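Side-chain contacts in terminase, large subunit (Bacillus phage spp1, PDB 2WBN), which drives viral DNA into empty capsids as an ATP-powered motor and cuts the viral genome, the crystallised part being its metal-dependent nuclease domain: residues A[33-38]-A[166-171]; A[38-43]-A[77-82]; A[67-72]-A[151-156]; A[145-150]-A[194-199]; A[155-158]-A[163-166]. One frame throughout, in Å; residues are numbered along the deposited sequence.

How the contacts relate
All five contacts belong to the RNase H-like nuclease domain and gather round its mixed sheet. Contact 1 sets edge strand 33-35 against helix 161-169, and contact 5, centred about 5 Å away, packs the start of that helix on the end of strand 152-155. Contact 3 reaches from strand 64-72 across strand 77-86 to strand 152-155; its centre lies about 7 Å from that of contact 2, where residues 38-43 cover strand 77-86. About 17 Å from contact 2, between centres, contact 4 joins helices 140-148 and 190-198. Strand 33-35 comes first in the chain but pairs with the late strand 152-155, and the last helix brings metal ligands H190 and D193 to this framework.

Contact 1: A[33-38]-A[166-171]; sequences LQIEEG and EFENID
Next to F167, on which L33 packs, the backbone oxygen of E166 receives two amides as helix 161-169 runs out: I170 N donates at 3.0 Å, and N169 N adds a weak bond at 3.4 Å. This helix end lies over strand 33-35, the edge strand of the RNase H-like sheet. The strand itself is held by backbone bonds of Q34 to I153 and I155 in strand 152-155, while L33 and I35 reach across to the helix. L33 has CD1 anti to CA (chi2 -174°), a fully stretched branch whose methyl comes to rest 3.4 Å from F167 O and 3.8 Å from F167 CB. The two side chains cross at about a right angle. CD2 of L33 stays nearer the ring, which it approaches obliquely, and the same leucine also packs on I153 and I155. Although the F167 CA-CB bond points to the strand, its ring leads back into the domain, against T191, I192 and T195 of helix 190-198 and against the ring of F30. Its side chain lies about 9 Å from those of H190 and D193, which bind the second manganese ion. E166 makes a further link to that helix through its OE1, hydrogen-bonded to T191 OG1. Towards the surface the packing thins out: the extended side chain of I35 crosses exposed E168, with its CD1 methyl 4.0 Å from E168 CB.

Contact 2: A[38-43]-A[77-82]; sequences GIITDA and RIYAID
I40 projects from the chain that follows the edge strand and lies over strand 77-86, where Y79 and A80 receive it. The first of these, Y79, turns its CA-CB bond to the isoleucine; its CB is 4.3 Å from I40 CD1, and I40 CG1 sits at the edge of the phenol ring, near its plane. F48 meets the same ring and also touches I40, so this part of the sheet is covered by residues that flank helix 42-47 in the chain, I40 before it and F48 after it. At A80 the contact shifts to the backbone: I40 CD1 is only 3.2 Å from A80 O, a tight meeting of methyl and carbonyl. The methyl gets there because CG1 stands beside the backbone N (chi1 -64°) and the chain then continues almost straight. The polar backbone of I40 is held elsewhere, its N by D156 OD2 and its O by R159 NH2. Directly after it, T41 is the N-cap of helix 42-47: its OG1 caps a backbone N of the first turn and its own N donates to E44 OE2, a capping box. Farther along the strand, I81 rests on V45 of that helix. I81 and D82 together face R68, the classic beta bulge, here in the antiparallel pair 64-72 and 77-86 of the RNase H-like sheet.

Contact 3: A[67-72]-A[151-156]; sequences VRWHYD and DAIVID
W69 reaches from strand 64-72 to I153 and I155 of strand 152-155, passing over strand 77-86, which lies between them in the sheet. The axes of the two segments run 9.4 Å apart at 135°, and the indole bridges that spacing. Its apolar contacts come first. The far end of the benzo ring meets I153, whose CG2 methyl is 3.8 Å from both W69 CH2 and W69 CZ3, in an oblique approach. Two residues on, I155 CG1 comes to 4.3 Å from W69 CH2, and V154 O is an oblique packing neighbour of the same ring. The CB bond of W69 does not itself aim at strand 152-155; with CG beside the backbone N (chi1 -64°) the benzo end swings to it, passing I78 and A80 of the middle strand. At the edge of the ring, in its plane, sits V67 CG2, and F199 meets the indole edge-to-face. The polar part of the indole is NE1, which makes a weak hydrogen bond to T195 OG1. Across the two strands, then, the contact is a buried hydrophobic one, and the indole N-H has just a weak partner, on helix 190-198.

Contact 4: A[145-150]-A[194-199]; sequences RWLDEL and ATRYAF
Two helix ends meet at W146, L147, T195 and F199, where helix 140-148 packs on helix 190-198, the helix carrying the manganese ligands H190 and D193. L147 splits its methyls round one point: CD2 is 3.8 Å and CD1 3.9 Å from T195 CG2. With OG1 of T195 beside the backbone N (chi1 -58°), CG2 is anti to that nitrogen and faces L147, while OG1 bonds T191 O one helical turn back. L147 CD1 also touches the aliphatic part of R196, 4.2 Å from CG; the chain of this arginine then bends at chi3 and its NH2 forms a salt bridge with D193 OD1, which may help to position that metal ligand. The aromatic pair lies a little farther on. The six-membered ring of W146 and the ring of F199 are inclined at 32° with centroids 5.6 Å apart, and W146 CH2 comes to 3.8 Å from F199 CD2. One face of the indole is covered by L150 CD2. I78 of strand 77-86 lies against L147, L150 and F199 and so supports both helix ends, and F199 adds an edge-to-face meeting with Y71 of strand 64-72.

Contact 5: A[155-158]-A[163-166]; sequences IDPL and IARE
The turn from strand 152-155 into helix 161-169 folds I155 and P157 back on I163 and A164, with an Asx turn at D156 between them. A164 lies at the centre. Its CB is 3.7 Å from I155 CG2 and 4.0 Å from P157 CG, so one small methyl is gripped by a branched side chain and a proline ring. The short side chain allows the two backbones to come close, with P157 CA and A164 CA 5.5 Å apart. I155 spreads its branches over both helix residues: CG2, anti to the backbone N, meets A164 and also brushes I163 CG2, which I155 CD1 approaches to 3.8 Å. In the turn, L158 N donates to D156 OD1 at 3.0 Å (147° at the hydrogen), from above the carboxylate plane. The same oxygen also accepts from G38 N; with I40 N on OD2, three backbone donors hold this buried carboxylate, and would probably favour its charged form. The first turns of helix 161-169 lie on the sheet: I163 reaches V67 and W69 of strand 64-72, and P157 packs on I35 of edge strand 33-35.

Contact 1: A[33-38]-A[166-171]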
# COMPACT_ATOMS: atom_id res chain seq x y z
N LEU A 33 -0.02 -1.18 15.06
CA LEU A 33 -1.19 -0.59 14.40
C LEU A 33 -1.96 0.34 15.31
O LEU A 33 -2.21 -0.00 16.46
CB LEU A 33 -2.14 -1.66 13.87
CG LEU A 33 -1.74 -2.43 12.61
CD1 LEU A 33 -2.90 -3.34 12.19
CD2 LEU A 33 -1.39 -1.48 11.49
N GLN A 34 -2.27 1.54 14.79
CA GLN A 34 -3.10 2.52 15.46
C GLN A 34 -4.33 2.74 14.56
O GLN A 34 -4.25 3.35 13.50
CB GLN A 34 -2.30 3.79 15.73
CG GLN A 34 -2.88 4.68 16.77
CD GLN A 34 -2.69 4.20 18.22
OE1 GLN A 34 -3.46 4.59 19.08
NE2 GLN A 34 -1.66 3.41 18.49
N ILE A 35 -5.46 2.15 14.96
CA ILE A 35 -6.65 2.08 14.12
C ILE A 35 -7.85 2.56 14.90
O ILE A 35 -8.23 1.97 15.93
CB ILE A 35 -6.98 0.64 13.63
CG1 ILE A 35 -5.78 -0.02 12.95
CG2 ILE A 35 -8.21 0.69 12.67
CD1 ILE A 35 -6.06 -1.44 12.42
N GLU A 36 -8.48 3.61 14.39
CA GLU A 36 -9.65 4.17 15.05
C GLU A 36 -10.33 5.13 14.09
O GLU A 36 -9.66 5.91 13.40
CB GLU A 36 -9.23 4.88 16.31
CG GLU A 36 -10.39 5.42 17.16
CD GLU A 36 -9.94 5.85 18.52
OE1 GLU A 36 -9.38 6.98 18.64
OE2 GLU A 36 -10.17 5.08 19.49
N GLU A 37 -11.65 5.06 14.03
CA GLU A 37 -12.44 5.95 13.19
C GLU A 37 -12.22 7.39 13.63
O GLU A 37 -12.28 7.69 14.82
CB GLU A 37 -13.94 5.60 13.26
CG GLU A 37 -14.31 4.24 12.66
CD GLU A 37 -15.81 4.01 12.52
OE1 GLU A 37 -16.58 4.67 13.23
OE2 GLU A 37 -16.22 3.19 11.68
N GLY A 38 -11.94 8.25 12.65
CA GLY A 38 -11.62 9.64 12.90
C GLY A 38 -10.21 9.97 13.36
O GLY A 38 -9.93 11.12 13.61
N GLU A 166 -7.34 -5.25 6.18
CA GLU A 166 -6.29 -6.18 5.82
C GLU A 166 -5.18 -6.17 6.86
O GLU A 166 -4.71 -7.24 7.27
CB GLU A 166 -5.76 -5.89 4.43
CG GLU A 166 -6.76 -6.20 3.35
CD GLU A 166 -6.12 -6.23 1.98
OE1 GLU A 166 -5.05 -5.60 1.82
OE2 GLU A 166 -6.68 -6.90 1.09
N PHE A 167 -4.78 -4.98 7.30
CA PHE A 167 -3.70 -4.88 8.27
C PHE A 167 -4.11 -5.44 9.63
O PHE A 167 -3.30 -6.12 10.28
CB PHE A 167 -3.18 -3.44 8.39
CG PHE A 167 -2.16 -3.05 7.33
CD1 PHE A 167 -2.56 -2.65 6.07
CD2 PHE A 167 -0.81 -3.04 7.62
CE1 PHE A 167 -1.64 -2.25 5.11
CE2 PHE A 167 0.14 -2.68 6.67
CZ PHE A 167 -0.28 -2.26 5.42
N GLU A 168 -5.34 -5.16 10.07
CA GLU A 168 -5.83 -5.74 11.32
C GLU A 168 -5.89 -7.27 11.31
O GLU A 168 -5.57 -7.92 12.32
CB GLU A 168 -7.19 -5.18 11.71
CG GLU A 168 -7.63 -5.74 13.06
CD GLU A 168 -8.78 -5.03 13.74
OE1 GLU A 168 -9.06 -3.85 13.44
OE2 GLU A 168 -9.41 -5.70 14.59
N ASN A 169 -6.27 -7.86 10.18
CA ASN A 169 -6.54 -9.29 10.16
C ASN A 169 -5.40 -10.18 9.65
O ASN A 169 -5.45 -11.39 9.85
CB ASN A 169 -7.86 -9.53 9.40
CG ASN A 169 -9.06 -8.89 10.14
OD1 ASN A 169 -9.49 -9.40 11.16
ND2 ASN A 169 -9.52 -7.76 9.67
N ILE A 170 -4.37 -9.60 9.01
CA ILE A 170 -3.23 -10.42 8.49
C ILE A 170 -2.46 -11.14 9.61
O ILE A 170 -2.25 -10.60 10.70
CB ILE A 170 -2.27 -9.58 7.59
CG1 ILE A 170 -1.42 -10.49 6.69
CG2 ILE A 170 -1.40 -8.66 8.42
CD1 ILE A 170 -2.14 -11.03 5.42
N ASP A 171 -2.08 -12.38 9.34
CA ASP A 171 -1.38 -13.23 10.29
C ASP A 171 -0.08 -13.73 9.62
O ASP A 171 0.09 -13.62 8.40
CB ASP A 171 -2.25 -14.43 10.70
CG ASP A 171 -3.26 -14.11 11.83
OD1 ASP A 171 -2.88 -13.45 12.81
OD2 ASP A 171 -4.43 -14.54 11.74

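Contact 2: A[38-43]-A[77-82]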
# COMPACT_ATOMS: atom_id res chain seq x y z
N GLY A 38 -11.94 8.25 12.65
CA GLY A 38 -11.62 9.64 12.90
C GLY A 38 -10.21 9.97 13.36
O GLY A 38 -9.93 11.12 13.61
N ILE A 39 -9.33 8.98 13.47
CA ILE A 39 -7.99 9.21 14.02
C ILE A 39 -7.13 10.13 13.13
O ILE A 39 -6.16 10.72 13.61
CB ILE A 39 -7.26 7.85 14.26
CG1 ILE A 39 -6.13 7.99 15.29
CG2 ILE A 39 -6.76 7.23 12.93
CD1 ILE A 39 -5.56 6.63 15.71
N ILE A 40 -7.46 10.25 11.84
CA ILE A 40 -6.80 11.22 10.96
C ILE A 40 -7.81 12.30 10.56
O ILE A 40 -8.84 11.98 9.97
CB ILE A 40 -6.22 10.54 9.69
CG1 ILE A 40 -5.12 9.54 10.07
CG2 ILE A 40 -5.67 11.60 8.73
CD1 ILE A 40 -4.79 8.51 9.01
N THR A 41 -7.53 13.56 10.92
CA THR A 41 -8.44 14.67 10.62
C THR A 41 -8.22 15.24 9.21
O THR A 41 -7.17 15.05 8.58
CB THR A 41 -8.32 15.85 11.63
OG1 THR A 41 -6.99 16.39 11.57
CG2 THR A 41 -8.64 15.41 13.07
N ASP A 42 -9.23 15.94 8.72
CA ASP A 42 -9.13 16.65 7.45
C ASP A 42 -7.96 17.64 7.45
O ASP A 42 -7.23 17.76 6.46
CB ASP A 42 -10.44 17.40 7.20
CG ASP A 42 -11.51 16.53 6.56
OD1 ASP A 42 -11.32 15.30 6.38
OD2 ASP A 42 -12.58 17.10 6.23
N ALA A 43 -7.75 18.31 8.58
CA ALA A 43 -6.68 19.28 8.75
C ALA A 43 -5.32 18.62 8.61
O ALA A 43 -4.41 19.18 8.00
CB ALA A 43 -6.80 19.98 10.09
N ARG A 77 6.63 6.82 11.61
CA ARG A 77 5.21 6.54 11.45
C ARG A 77 4.76 6.71 10.03
O ARG A 77 5.28 7.55 9.29
CB ARG A 77 4.36 7.50 12.26
CG ARG A 77 4.53 7.41 13.72
CD ARG A 77 3.50 8.33 14.35
NE ARG A 77 3.76 8.54 15.75
CZ ARG A 77 3.20 9.51 16.48
NH1 ARG A 77 2.33 10.37 15.94
NH2 ARG A 77 3.52 9.61 17.75
N ILE A 78 3.74 5.95 9.68
CA ILE A 78 3.06 6.14 8.41
C ILE A 78 1.58 6.32 8.67
O ILE A 78 1.04 5.78 9.63
CB ILE A 78 3.34 4.99 7.42
CG1 ILE A 78 2.78 3.65 7.89
CG2 ILE A 78 4.85 4.90 7.11
CD1 ILE A 78 2.90 2.54 6.80
N TYR A 79 0.93 7.12 7.83
CA TYR A 79 -0.47 7.47 7.98
C TYR A 79 -1.18 7.18 6.66
O TYR A 79 -0.77 7.73 5.65
CB TYR A 79 -0.60 8.97 8.23
CG TYR A 79 -0.02 9.51 9.50
CD1 TYR A 79 1.32 9.86 9.57
CD2 TYR A 79 -0.83 9.72 10.62
CE1 TYR A 79 1.84 10.39 10.73
CE2 TYR A 79 -0.31 10.24 11.78
CZ TYR A 79 1.02 10.57 11.82
OH TYR A 79 1.53 11.09 12.96
N ALA A 80 -2.22 6.35 6.69
CA ALA A 80 -3.01 6.03 5.49
C ALA A 80 -3.93 7.18 5.13
O ALA A 80 -4.72 7.64 5.97
CB ALA A 80 -3.80 4.72 5.68
N ILE A 81 -3.82 7.65 3.89
CA ILE A 81 -4.58 8.82 3.44
C ILE A 81 -5.77 8.38 2.59
O ILE A 81 -6.90 8.83 2.80
CB ILE A 81 -3.70 9.79 2.61
CG1 ILE A 81 -2.54 10.32 3.47
CG2 ILE A 81 -4.54 10.94 2.06
CD1 ILE A 81 -1.57 11.28 2.74
N ASP A 82 -5.51 7.51 1.62
CA ASP A 82 -6.55 7.08 0.72
C ASP A 82 -6.19 5.73 0.08
O ASP A 82 -5.08 5.23 0.23
CB ASP A 82 -6.78 8.16 -0.33
CG ASP A 82 -8.22 8.23 -0.81
OD1 ASP A 82 -9.02 7.33 -0.51
OD2 ASP A 82 -8.54 9.21 -1.52

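Contact 3: A[67-72]-A[151-156]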
# COMPACT_ATOMS: atom_id res chain seq x y z
N VAL A 67 -2.79 2.57 -3.01
CA VAL A 67 -2.69 3.16 -1.66
C VAL A 67 -1.90 4.47 -1.72
O VAL A 67 -0.97 4.61 -2.52
CB VAL A 67 -2.06 2.17 -0.64
CG1 VAL A 67 -2.87 0.87 -0.59
CG2 VAL A 67 -0.54 1.90 -0.95
N ARG A 68 -2.31 5.43 -0.87
CA ARG A 68 -1.60 6.68 -0.65
C ARG A 68 -1.40 6.88 0.86
O ARG A 68 -2.36 6.82 1.62
CB ARG A 68 -2.40 7.83 -1.24
CG ARG A 68 -1.83 9.24 -1.00
CD ARG A 68 -2.85 10.29 -1.46
NE ARG A 68 -2.41 11.69 -1.30
CZ ARG A 68 -1.71 12.40 -2.19
NH1 ARG A 68 -1.31 11.86 -3.33
NH2 ARG A 68 -1.38 13.67 -1.92
N TRP A 69 -0.14 7.08 1.25
CA TRP A 69 0.27 7.25 2.64
C TRP A 69 1.11 8.52 2.82
O TRP A 69 1.71 9.01 1.86
CB TRP A 69 1.19 6.11 3.03
CG TRP A 69 0.61 4.77 3.03
CD1 TRP A 69 0.47 3.92 1.95
CD2 TRP A 69 0.15 4.05 4.17
NE1 TRP A 69 -0.10 2.74 2.36
CE2 TRP A 69 -0.29 2.79 3.72
CE3 TRP A 69 0.03 4.36 5.52
CZ2 TRP A 69 -0.83 1.84 4.59
CZ3 TRP A 69 -0.50 3.42 6.38
CH2 TRP A 69 -0.93 2.18 5.92
N HIS A 70 1.19 8.99 4.05
CA HIS A 70 2.16 10.00 4.46
C HIS A 70 3.18 9.36 5.39
O HIS A 70 2.84 8.55 6.26
CB HIS A 70 1.49 11.16 5.19
CG HIS A 70 2.48 12.09 5.85
ND1 HIS A 70 3.33 12.89 5.13
CD2 HIS A 70 2.74 12.32 7.16
CE1 HIS A 70 4.09 13.58 5.97
NE2 HIS A 70 3.75 13.26 7.20
N TYR A 71 4.43 9.79 5.24
CA TYR A 71 5.56 9.23 5.96
C TYR A 71 6.21 10.27 6.86
O TYR A 71 6.81 11.23 6.37
CB TYR A 71 6.59 8.73 4.94
CG TYR A 71 7.79 8.03 5.53
CD1 TYR A 71 7.70 7.32 6.73
CD2 TYR A 71 9.01 8.06 4.88
CE1 TYR A 71 8.79 6.66 7.25
CE2 TYR A 71 10.10 7.40 5.39
CZ TYR A 71 9.99 6.70 6.57
OH TYR A 71 11.09 6.06 7.09
N ASP A 72 6.08 10.09 8.17
CA ASP A 72 6.82 10.90 9.14
C ASP A 72 8.08 10.11 9.50
O ASP A 72 8.06 9.22 10.35
CB ASP A 72 5.95 11.16 10.39
CG ASP A 72 6.58 12.16 11.36
OD1 ASP A 72 7.82 12.26 11.44
OD2 ASP A 72 5.82 12.84 12.07
N ASP A 151 7.26 2.61 14.24
CA ASP A 151 6.73 2.95 15.58
C ASP A 151 5.22 2.91 15.58
O ASP A 151 4.62 2.42 16.54
CB ASP A 151 7.23 4.32 16.03
CG ASP A 151 8.65 4.28 16.55
OD1 ASP A 151 9.26 3.18 16.59
OD2 ASP A 151 9.18 5.35 16.91
N ALA A 152 4.60 3.39 14.51
CA ALA A 152 3.15 3.33 14.38
C ALA A 152 2.71 3.29 12.92
O ALA A 152 3.27 4.02 12.08
CB ALA A 152 2.51 4.53 15.10
N ILE A 153 1.73 2.45 12.62
CA ILE A 153 1.00 2.49 11.35
C ILE A 153 -0.41 2.96 11.67
O ILE A 153 -1.16 2.24 12.33
CB ILE A 153 0.93 1.11 10.69
CG1 ILE A 153 2.34 0.61 10.38
CG2 ILE A 153 0.05 1.14 9.41
CD1 ILE A 153 2.38 -0.85 9.92
N VAL A 154 -0.75 4.15 11.18
CA VAL A 154 -1.93 4.89 11.62
C VAL A 154 -2.95 4.85 10.52
O VAL A 154 -2.70 5.34 9.40
CB VAL A 154 -1.62 6.36 11.99
CG1 VAL A 154 -2.85 7.05 12.55
CG2 VAL A 154 -0.47 6.44 12.99
N ILE A 155 -4.10 4.28 10.83
CA ILE A 155 -5.14 4.01 9.84
C ILE A 155 -6.49 4.42 10.39
O ILE A 155 -6.90 4.00 11.48
CB ILE A 155 -5.20 2.51 9.45
CG1 ILE A 155 -3.82 1.94 9.09
CG2 ILE A 155 -6.20 2.30 8.24
CD1 ILE A 155 -3.79 0.41 9.10
N ASP A 156 -7.20 5.21 9.59
CA ASP A 156 -8.55 5.64 9.90
C ASP A 156 -9.50 4.84 9.00
O ASP A 156 -9.53 5.07 7.77
CB ASP A 156 -8.64 7.12 9.59
CG ASP A 156 -9.93 7.76 10.07
OD1 ASP A 156 -10.96 7.07 10.23
OD2 ASP A 156 -9.89 9.01 10.24

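Contact 4: A[145-150]-A[194-199]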
# COMPACT_ATOMS: atom_id res chain seq x y z
N ARG A 145 8.74 -6.82 7.07
CA ARG A 145 9.46 -6.59 8.31
C ARG A 145 9.69 -5.11 8.53
O ARG A 145 9.54 -4.62 9.65
CB ARG A 145 10.81 -7.33 8.32
CG ARG A 145 11.56 -7.19 9.66
CD ARG A 145 12.92 -7.92 9.70
NE ARG A 145 13.74 -7.45 10.82
CZ ARG A 145 14.88 -8.00 11.23
NH1 ARG A 145 15.37 -9.09 10.64
NH2 ARG A 145 15.53 -7.48 12.27
N TRP A 146 10.05 -4.38 7.48
CA TRP A 146 10.25 -2.94 7.61
C TRP A 146 8.99 -2.26 8.10
O TRP A 146 9.01 -1.44 9.04
CB TRP A 146 10.71 -2.34 6.29
CG TRP A 146 11.09 -0.89 6.41
CD1 TRP A 146 12.32 -0.39 6.74
CD2 TRP A 146 10.24 0.23 6.19
NE1 TRP A 146 12.28 0.98 6.72
CE2 TRP A 146 11.02 1.39 6.38
CE3 TRP A 146 8.90 0.37 5.83
CZ2 TRP A 146 10.49 2.68 6.25
CZ3 TRP A 146 8.37 1.65 5.69
CH2 TRP A 146 9.17 2.78 5.89
N LEU A 147 7.86 -2.61 7.49
CA LEU A 147 6.58 -2.07 7.94
C LEU A 147 6.27 -2.42 9.41
O LEU A 147 5.80 -1.57 10.19
CB LEU A 147 5.45 -2.54 7.01
CG LEU A 147 5.42 -1.97 5.59
CD1 LEU A 147 4.37 -2.73 4.78
CD2 LEU A 147 5.13 -0.45 5.60
N ASP A 148 6.55 -3.66 9.80
CA ASP A 148 6.31 -4.12 11.17
C ASP A 148 7.20 -3.44 12.20
O ASP A 148 6.84 -3.34 13.38
CB ASP A 148 6.50 -5.63 11.26
CG ASP A 148 6.26 -6.17 12.66
OD1 ASP A 148 5.10 -6.30 13.08
OD2 ASP A 148 7.25 -6.48 13.34
N GLU A 149 8.36 -2.96 11.77
CA GLU A 149 9.29 -2.31 12.68
C GLU A 149 9.05 -0.81 12.85
O GLU A 149 9.75 -0.15 13.62
CB GLU A 149 10.73 -2.60 12.26
CG GLU A 149 11.28 -3.82 13.01
CD GLU A 149 12.46 -4.46 12.32
OE1 GLU A 149 12.95 -3.90 11.31
OE2 GLU A 149 12.88 -5.54 12.79
N LEU A 150 8.04 -0.26 12.17
CA LEU A 150 7.70 1.14 12.36
C LEU A 150 7.16 1.37 13.77
O LEU A 150 6.67 0.45 14.42
CB LEU A 150 6.69 1.60 11.30
CG LEU A 150 7.20 1.66 9.86
CD1 LEU A 150 6.05 1.61 8.83
CD2 LEU A 150 8.10 2.88 9.62
N ALA A 194 0.70 -3.33 -1.93
CA ALA A 194 0.77 -1.98 -2.49
C ALA A 194 1.56 -1.03 -1.61
O ALA A 194 2.31 -0.19 -2.12
CB ALA A 194 -0.62 -1.42 -2.76
N THR A 195 1.37 -1.14 -0.29
CA THR A 195 2.15 -0.38 0.67
C THR A 195 3.65 -0.69 0.64
O THR A 195 4.46 0.22 0.63
CB THR A 195 1.59 -0.60 2.09
OG1 THR A 195 0.21 -0.21 2.08
CG2 THR A 195 2.36 0.24 3.13
N ARG A 196 4.03 -1.96 0.63
CA ARG A 196 5.44 -2.32 0.39
C ARG A 196 6.06 -1.61 -0.81
O ARG A 196 7.15 -1.05 -0.70
CB ARG A 196 5.60 -3.80 0.15
CG ARG A 196 5.82 -4.64 1.36
CD ARG A 196 6.52 -5.90 0.89
NE ARG A 196 5.62 -6.65 0.00
CZ ARG A 196 5.82 -6.90 -1.29
NH1 ARG A 196 6.91 -6.48 -1.94
NH2 ARG A 196 4.89 -7.59 -1.94
N TYR A 197 5.39 -1.68 -1.97
CA TYR A 197 5.90 -1.01 -3.17
C TYR A 197 6.08 0.48 -2.88
O TYR A 197 7.11 1.03 -3.18
CB TYR A 197 5.00 -1.14 -4.39
CG TYR A 197 4.47 -2.52 -4.69
CD1 TYR A 197 5.23 -3.66 -4.45
CD2 TYR A 197 3.20 -2.67 -5.26
CE1 TYR A 197 4.73 -4.92 -4.74
CE2 TYR A 197 2.68 -3.91 -5.52
CZ TYR A 197 3.45 -5.03 -5.28
OH TYR A 197 2.93 -6.25 -5.57
N ALA A 198 5.07 1.10 -2.27
CA ALA A 198 5.07 2.54 -2.04
C ALA A 198 6.29 2.99 -1.24
O ALA A 198 6.81 4.08 -1.47
CB ALA A 198 3.79 2.98 -1.34
N PHE A 199 6.72 2.16 -0.29
CA PHE A 199 7.85 2.45 0.60
C PHE A 199 9.16 1.75 0.26
O PHE A 199 10.10 1.79 1.07
CB PHE A 199 7.47 2.11 2.03
CG PHE A 199 6.54 3.10 2.63
CD1 PHE A 199 5.17 2.90 2.57
CD2 PHE A 199 7.02 4.27 3.19
CE1 PHE A 199 4.29 3.84 3.12
CE2 PHE A 199 6.16 5.20 3.73
CZ PHE A 199 4.80 4.99 3.68

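Contact 5: A[155-158]-A[163-166]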
# COMPACT_ATOMS: atom_id res chain seq x y z
N ILE A 155 -4.10 4.28 10.83
CA ILE A 155 -5.14 4.01 9.84
C ILE A 155 -6.49 4.42 10.39
O ILE A 155 -6.90 4.00 11.48
CB ILE A 155 -5.20 2.51 9.45
CG1 ILE A 155 -3.82 1.94 9.09
CG2 ILE A 155 -6.20 2.30 8.24
CD1 ILE A 155 -3.79 0.41 9.10
N ASP A 156 -7.20 5.21 9.59
CA ASP A 156 -8.55 5.64 9.90
C ASP A 156 -9.50 4.84 9.00
O ASP A 156 -9.53 5.07 7.77
CB ASP A 156 -8.64 7.12 9.59
CG ASP A 156 -9.93 7.76 10.07
OD1 ASP A 156 -10.96 7.07 10.23
OD2 ASP A 156 -9.89 9.01 10.24
N PRO A 157 -10.28 3.92 9.59
CA PRO A 157 -11.19 3.13 8.77
C PRO A 157 -12.24 3.96 8.03
O PRO A 157 -12.85 3.47 7.10
CB PRO A 157 -11.85 2.19 9.77
CG PRO A 157 -10.99 2.17 10.91
CD PRO A 157 -10.40 3.55 11.01
N LEU A 158 -12.50 5.19 8.45
CA LEU A 158 -13.42 6.05 7.72
C LEU A 158 -12.86 6.47 6.35
O LEU A 158 -13.63 6.72 5.42
CB LEU A 158 -13.76 7.29 8.56
CG LEU A 158 -14.49 7.02 9.87
CD1 LEU A 158 -14.85 8.34 10.61
CD2 LEU A 158 -15.75 6.22 9.60
N ILE A 163 -7.49 -1.06 3.74
CA ILE A 163 -6.21 -1.04 4.47
C ILE A 163 -6.41 -1.42 5.94
O ILE A 163 -5.72 -2.30 6.47
CB ILE A 163 -5.50 0.34 4.38
CG1 ILE A 163 -5.01 0.62 2.96
CG2 ILE A 163 -4.28 0.41 5.33
CD1 ILE A 163 -4.56 2.07 2.73
N ALA A 164 -7.39 -0.80 6.59
CA ALA A 164 -7.73 -1.11 7.98
C ALA A 164 -8.03 -2.60 8.19
O ALA A 164 -7.46 -3.22 9.07
CB ALA A 164 -8.91 -0.24 8.50
N ARG A 165 -8.90 -3.18 7.36
CA ARG A 165 -9.29 -4.57 7.48
C ARG A 165 -8.10 -5.51 7.23
O ARG A 165 -7.86 -6.42 8.01
CB ARG A 165 -10.42 -4.91 6.50
CG ARG A 165 -10.95 -6.35 6.68
CD ARG A 165 -12.05 -6.72 5.69
NE ARG A 165 -11.75 -6.23 4.35
CZ ARG A 165 -10.92 -6.80 3.49
NH1 ARG A 165 -10.72 -6.21 2.32
NH2 ARG A 165 -10.28 -7.94 3.80
N GLU A 166 -7.34 -5.25 6.18
CA GLU A 166 -6.29 -6.18 5.82
C GLU A 166 -5.18 -6.17 6.86
O GLU A 166 -4.71 -7.24 7.27
CB GLU A 166 -5.76 -5.89 4.43
CG GLU A 166 -6.76 -6.20 3.35
CD GLU A 166 -6.12 -6.23 1.98
OE1 GLU A 166 -5.05 -5.60 1.82
OE2 GLU A 166 -6.68 -6.90 1.09